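Local structure of organophosphorus hydrolase (Pseudomonas pseudoalcaligenes, 4LE6) at residues Q255-P259 and Q308-W312; I248-H252 and A293-F297. The protein probably hydrolyses aryl dialkyl phosphate triesters, using a dinuclear zinc centre held in a metallo-beta-lactamase fold. All coordinates share one frame; numbering follows the deposited sequence.

Contact 1: Q255-P259 and Q308-W312; sequences QFAKP and QGYAW
Phe256 and Trp312 meet through unlike first torsions. In Phe256 the ring carbon CG lies beside the backbone N, anti to the carbonyl carbon (chi1 -78°), which brings one phenyl face under Trp312 CB. In Trp312 CG is anti to the backbone N (chi1 174°), a torsion that sends the indole off past the phenyl rim. Trp312 CB stands 3.7 Å from the centroid of the Phe256 ring and 18° off the normal, the geometry of a CH-pi contact. The five-membered ring of the indole is near parallel to the phenyl but slid aside, and the nearest six-ring approach is Trp312 CE3 to Phe256 CZ at 3.6 Å. Tyr310 CB sits at the phenyl edge. The tyrosine ring in turn has Pro259 CG beside its own edge, 4.0 Å from Tyr310 CD1.

One direct backbone bond joins the segments, a bent one from Tyr310 N to Phe256 O at 2.8 Å. Water also bridges: one molecule donates to Ala257 O and, at 2.6 Å, to Gln308 O. Leu280 and Ala281 of helix 269-286 pack against Phe256 and Tyr310, respectively. The loop thus lies across the start of strand 310-314, one of the two outermost strands of its sheet within the chain. Apolar aromatic packing at one end and hydrated carbonyls at the other imply an interface that passes from the protein interior to solvent.

Contact 2: I248-H252 and A293-F297; sequences ILLNH and AHLPF. With ZN (zinc ion), chain K.
The dinuclear zinc site of the metallo-beta-lactamase fold supplies one side of this contact, where His294 and Leu250 lie alongside each other. His294 NE2 binds a zinc ion at 2.1 Å, and a water and three further protein atoms complete that ion's shell; Asp143, His144 and Asp247 are the other protein ligands. Leu250 CD1 comes within 4.0 Å of His294 CD2, the two side chains pointing the same way. On the other side of the imidazole, ND1 is hydrogen-bonded to Ala88 O. With zinc on NE2 and this carbonyl on ND1, both ring nitrogens are engaged and the ring's rotation is fixed. The carbonyl probably polarises the ring, making NE2 a stronger donor to the metal.

Both segments are loops that follow neighbouring parallel strands of one sheet, 240-246 and 289-292, and metallo-beta-lactamase folds carry metal ligands on such strand-end loops. No direct hydrogen bond crosses between them; water does the joining. One molecule donates to Leu249 O at 2.8 Å and accepts from His294 N. A second accepts from His252 N and donates to His294 O at 2.7 Å, with a weak bond to Leu250 O.

Apolar side chains pack beside the waters. Leu249 CD1 meets Leu295 CD2 at 3.6 Å, the two leucines crossing at about a right angle. His252 has its CG between the backbone N and the carbonyl carbon (chi1 74°), a torsion that turns one imidazole face to Pro296 CG, which lies 3.8 Å from the centroid of the His252 ring and 19° off the normal, a CH-pi contact. Glu316 of the second subunit packs on both His252 and Pro296.

The centres of the two contacts lie about 12 Å apart, and their segments alternate along the chain: 248-252, 255-259, 293-297, 308-312. Helix 252-255 joins the first two, and strand 300-305 lies between the last two. Both contacts involve the sheet from strand 218-222 to strand 310-314: contact 1 includes part of strand 310-314, one of its two outermost strands, while contact 2 lies on loops at the strand ends beside the zinc ions. They touch directly: Gln255 OE1 is 2.7 Å from Leu250 N, a probable hydrogen bond, and Trp312 CH2 packs on Leu295 CD1 at 3.5 Å. Apolar packing therefore runs continuously from the sheet's edge to the metal-site loops.

Contact 1: Q255-P259 and Q308-W312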
loop_
_atom_site.group_PDB
_atom_site.type_symbol
_atom_site.label_atom_id
_atom_site.label_comp_id
_atom_site.label_asym_id
_atom_site.label_seq_id
_atom_site.Cartn_x
_atom_site.Cartn_y
_atom_site.Cartn_z
ATOM N N GLN A 255 -17.081 3.499 6.055
ATOM C CA GLN A 255 -18.033 2.396 6.128
ATOM C C GLN A 255 -17.527 1.153 6.865
ATOM O O GLN A 255 -18.302 0.242 7.127
ATOM C CB GLN A 255 -18.498 2.010 4.720
ATOM C CG GLN A 255 -19.324 3.100 4.025
ATOM C CD GLN A 255 -19.756 2.692 2.629
ATOM O OE1 GLN A 255 -18.935 2.602 1.725
ATOM N NE2 GLN A 255 -21.039 2.416 2.455
ATOM N N PHE A 256 -16.234 1.091 7.171
ATOM C CA PHE A 256 -15.763 0.109 8.139
ATOM C C PHE A 256 -16.164 0.591 9.522
ATOM O O PHE A 256 -16.836 -0.133 10.270
ATOM C CB PHE A 256 -14.256 -0.089 8.040
ATOM C CG PHE A 256 -13.836 -0.959 6.879
ATOM C CD1 PHE A 256 -13.924 -2.335 6.964
ATOM C CD2 PHE A 256 -13.335 -0.399 5.714
ATOM C CE1 PHE A 256 -13.521 -3.146 5.897
ATOM C CE2 PHE A 256 -12.936 -1.200 4.650
ATOM C CZ PHE A 256 -13.031 -2.573 4.740
ATOM N N ALA A 257 -15.799 1.828 9.855
ATOM C CA ALA A 257 -16.160 2.378 11.164
ATOM C C ALA A 257 -17.683 2.487 11.344
ATOM O O ALA A 257 -18.206 2.245 12.434
ATOM C CB ALA A 257 -15.509 3.730 11.369
ATOM N N LYS A 258 -18.390 2.856 10.277
ATOM C CA LYS A 258 -19.842 3.050 10.337
ATOM C C LYS A 258 -20.535 2.375 9.147
ATOM O O LYS A 258 -20.921 3.036 8.176
ATOM C CB LYS A 258 -20.154 4.543 10.407
ATOM C CG LYS A 258 -19.495 5.194 11.624
ATOM C CD LYS A 258 -20.153 6.504 12.029
ATOM C CE LYS A 258 -19.468 7.104 13.265
ATOM N NZ LYS A 258 -19.894 8.508 13.539
ATOM N N PRO A 259 -20.674 1.041 9.219
ATOM C CA PRO A 259 -21.275 0.274 8.119
ATOM C C PRO A 259 -22.702 0.724 7.848
ATOM O O PRO A 259 -23.196 0.466 6.754
ATOM C CB PRO A 259 -21.264 -1.162 8.632
ATOM C CG PRO A 259 -20.175 -1.200 9.656
ATOM C CD PRO A 259 -20.211 0.166 10.309
ATOM N N GLN A 308 -16.747 -0.686 18.263
ATOM C CA GLN A 308 -17.857 -0.318 17.391
ATOM C C GLN A 308 -17.377 -0.406 15.944
ATOM O O GLN A 308 -16.307 0.097 15.611
ATOM C CB GLN A 308 -18.350 1.097 17.700
ATOM C CG GLN A 308 -19.869 1.232 17.660
ATOM C CD GLN A 308 -20.351 2.651 17.377
ATOM O OE1 GLN A 308 -19.709 3.410 16.646
ATOM N NE2 GLN A 308 -21.498 3.008 17.947
ATOM N N GLY A 309 -18.152 -1.064 15.089
ATOM C CA GLY A 309 -17.798 -1.167 13.687
ATOM C C GLY A 309 -16.521 -1.966 13.492
ATOM O O GLY A 309 -16.193 -2.836 14.307
ATOM N N TYR A 310 -15.791 -1.648 12.425
ATOM C CA TYR A 310 -14.685 -2.474 11.954
ATOM C C TYR A 310 -13.517 -1.604 11.519
ATOM O O TYR A 310 -13.634 -0.383 11.483
ATOM C CB TYR A 310 -15.141 -3.352 10.771
ATOM C CG TYR A 310 -16.254 -4.307 11.156
ATOM C CD1 TYR A 310 -17.582 -3.899 11.140
ATOM C CD2 TYR A 310 -15.974 -5.602 11.570
ATOM C CE1 TYR A 310 -18.612 -4.766 11.522
ATOM C CE2 TYR A 310 -17.004 -6.473 11.958
ATOM C CZ TYR A 310 -18.311 -6.039 11.936
ATOM O OH TYR A 310 -19.332 -6.880 12.308
ATOM N N ALA A 311 -12.397 -2.245 11.197
ATOM C CA ALA A 311 -11.239 -1.561 10.640
ATOM C C ALA A 311 -10.682 -2.402 9.498
ATOM O O ALA A 311 -10.775 -3.630 9.522
ATOM C CB ALA A 311 -10.177 -1.338 11.703
ATOM N N TRP A 312 -10.118 -1.726 8.501
ATOM C CA TRP A 312 -9.472 -2.360 7.352
ATOM C C TRP A 312 -7.974 -2.393 7.613
ATOM O O TRP A 312 -7.413 -1.388 8.033
ATOM C CB TRP A 312 -9.745 -1.516 6.116
ATOM C CG TRP A 312 -9.038 -1.941 4.868
ATOM C CD1 TRP A 312 -8.175 -1.192 4.115
ATOM C CD2 TRP A 312 -9.172 -3.200 4.187
ATOM N NE1 TRP A 312 -7.745 -1.924 3.020
ATOM C CE2 TRP A 312 -8.344 -3.154 3.047
ATOM C CE3 TRP A 312 -9.902 -4.365 4.438
ATOM C CZ2 TRP A 312 -8.229 -4.227 2.162
ATOM C CZ3 TRP A 312 -9.780 -5.436 3.550
ATOM C CH2 TRP A 312 -8.955 -5.351 2.435
HETATM O O HOH W 1 -20.473 1.797 14.033
HETATM O O HOH W 2 -16.258 2.609 14.828
#

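Contact 2: I248-H252 and A293-F297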
loop_
_atom_site.group_PDB
_atom_site.type_symbol
_atom_site.label_atom_id
_atom_site.label_comp_id
_atom_site.label_asym_id
_atom_site.label_seq_id
_atom_site.Cartn_x
_atom_site.Cartn_y
_atom_site.Cartn_z
ATOM N N ILE A 248 -19.234 -4.207 -1.646
ATOM C CA ILE A 248 -19.689 -4.258 -0.246
ATOM C C ILE A 248 -19.558 -2.901 0.424
ATOM O O ILE A 248 -20.387 -2.504 1.237
ATOM C CB ILE A 248 -18.839 -5.269 0.567
ATOM C CG1 ILE A 248 -19.055 -6.681 0.030
ATOM C CG2 ILE A 248 -19.150 -5.188 2.079
ATOM C CD1 ILE A 248 -20.538 -7.104 -0.066
ATOM N N LEU A 249 -18.509 -2.174 0.085
ATOM C CA LEU A 249 -18.443 -0.800 0.522
ATOM C C LEU A 249 -17.601 -0.004 -0.437
ATOM O O LEU A 249 -16.811 -0.546 -1.207
ATOM C CB LEU A 249 -17.958 -0.667 1.967
ATOM C CG LEU A 249 -16.572 -1.161 2.363
ATOM C CD1 LEU A 249 -15.530 -0.050 2.218
ATOM C CD2 LEU A 249 -16.628 -1.662 3.795
ATOM N N LEU A 250 -17.842 1.289 -0.393
ATOM C CA LEU A 250 -17.321 2.230 -1.352
ATOM C C LEU A 250 -16.284 3.168 -0.746
ATOM O O LEU A 250 -15.493 3.746 -1.475
ATOM C CB LEU A 250 -18.478 3.070 -1.865
ATOM C CG LEU A 250 -18.479 3.323 -3.366
ATOM C CD1 LEU A 250 -19.374 2.302 -4.068
ATOM C CD2 LEU A 250 -18.936 4.744 -3.594
ATOM N N ASN A 251 -16.307 3.338 0.574
ATOM C CA ASN A 251 -15.384 4.266 1.237
ATOM C C ASN A 251 -14.828 3.662 2.514
ATOM O O ASN A 251 -15.544 3.530 3.511
ATOM C CB ASN A 251 -16.095 5.584 1.540
ATOM C CG ASN A 251 -15.144 6.672 2.032
ATOM O OD1 ASN A 251 -14.298 6.433 2.895
ATOM N ND2 ASN A 251 -15.279 7.874 1.481
ATOM N N HIS A 252 -13.552 3.289 2.476
ATOM C CA HIS A 252 -12.916 2.563 3.568
ATOM C C HIS A 252 -12.809 3.436 4.824
ATOM O O HIS A 252 -12.732 2.917 5.938
ATOM C CB HIS A 252 -11.517 2.127 3.158
ATOM C CG HIS A 252 -10.542 3.258 3.121
ATOM N ND1 HIS A 252 -10.487 4.150 2.074
ATOM C CD2 HIS A 252 -9.625 3.677 4.022
ATOM C CE1 HIS A 252 -9.558 5.058 2.319
ATOM N NE2 HIS A 252 -9.020 4.794 3.497
ATOM N N ALA A 293 -13.190 -3.991 -4.588
ATOM C CA ALA A 293 -13.153 -3.219 -5.819
ATOM C C ALA A 293 -12.886 -1.741 -5.602
ATOM O O ALA A 293 -12.320 -1.068 -6.477
ATOM C CB ALA A 293 -14.451 -3.398 -6.575
ATOM N N HIS A 294 -13.296 -1.210 -4.453
ATOM C CA HIS A 294 -13.135 0.229 -4.199
ATOM C C HIS A 294 -12.330 0.545 -2.948
ATOM O O HIS A 294 -12.365 1.671 -2.428
ATOM C CB HIS A 294 -14.503 0.914 -4.162
ATOM C CG HIS A 294 -15.252 0.770 -5.449
ATOM N ND1 HIS A 294 -14.735 1.196 -6.654
ATOM C CD2 HIS A 294 -16.450 0.207 -5.731
ATOM C CE1 HIS A 294 -15.583 0.909 -7.621
ATOM N NE2 HIS A 294 -16.630 0.300 -7.091
ATOM N N LEU A 295 -11.562 -0.433 -2.493
ATOM C CA LEU A 295 -10.627 -0.212 -1.400
ATOM C C LEU A 295 -9.328 0.312 -2.029
ATOM O O LEU A 295 -9.089 0.074 -3.210
ATOM C CB LEU A 295 -10.394 -1.510 -0.617
ATOM C CG LEU A 295 -11.670 -2.106 -0.008
ATOM C CD1 LEU A 295 -11.363 -3.422 0.697
ATOM C CD2 LEU A 295 -12.340 -1.131 0.954
ATOM N N PRO A 296 -8.517 1.052 -1.260
ATOM C CA PRO A 296 -7.260 1.589 -1.797
ATOM C C PRO A 296 -6.408 0.474 -2.375
ATOM O O PRO A 296 -6.231 -0.564 -1.739
ATOM C CB PRO A 296 -6.612 2.237 -0.580
ATOM C CG PRO A 296 -7.759 2.560 0.332
ATOM C CD PRO A 296 -8.687 1.405 0.159
ATOM N N PHE A 297 -5.966 0.659 -3.611
ATOM C CA PHE A 297 -5.284 -0.395 -4.354
ATOM C C PHE A 297 -4.043 -0.806 -3.574
ATOM O O PHE A 297 -3.367 0.067 -3.015
ATOM C CB PHE A 297 -4.877 0.140 -5.735
ATOM C CG PHE A 297 -4.107 -0.834 -6.529
ATOM C CD1 PHE A 297 -4.762 -1.802 -7.267
ATOM C CD2 PHE A 297 -2.720 -0.824 -6.507
ATOM C CE1 PHE A 297 -4.051 -2.748 -7.978
ATOM C CE2 PHE A 297 -2.008 -1.766 -7.218
ATOM C CZ PHE A 297 -2.681 -2.732 -7.955
HETATM ZN ZN ZN K . -18.175 -0.285 -8.313
HETATM O O HOH W 3 -15.306 -2.527 -2.381
HETATM O O HOH W 4 -12.430 3.236 -0.257
HETATM O O HOH W 5 -19.738 0.373 -8.988
#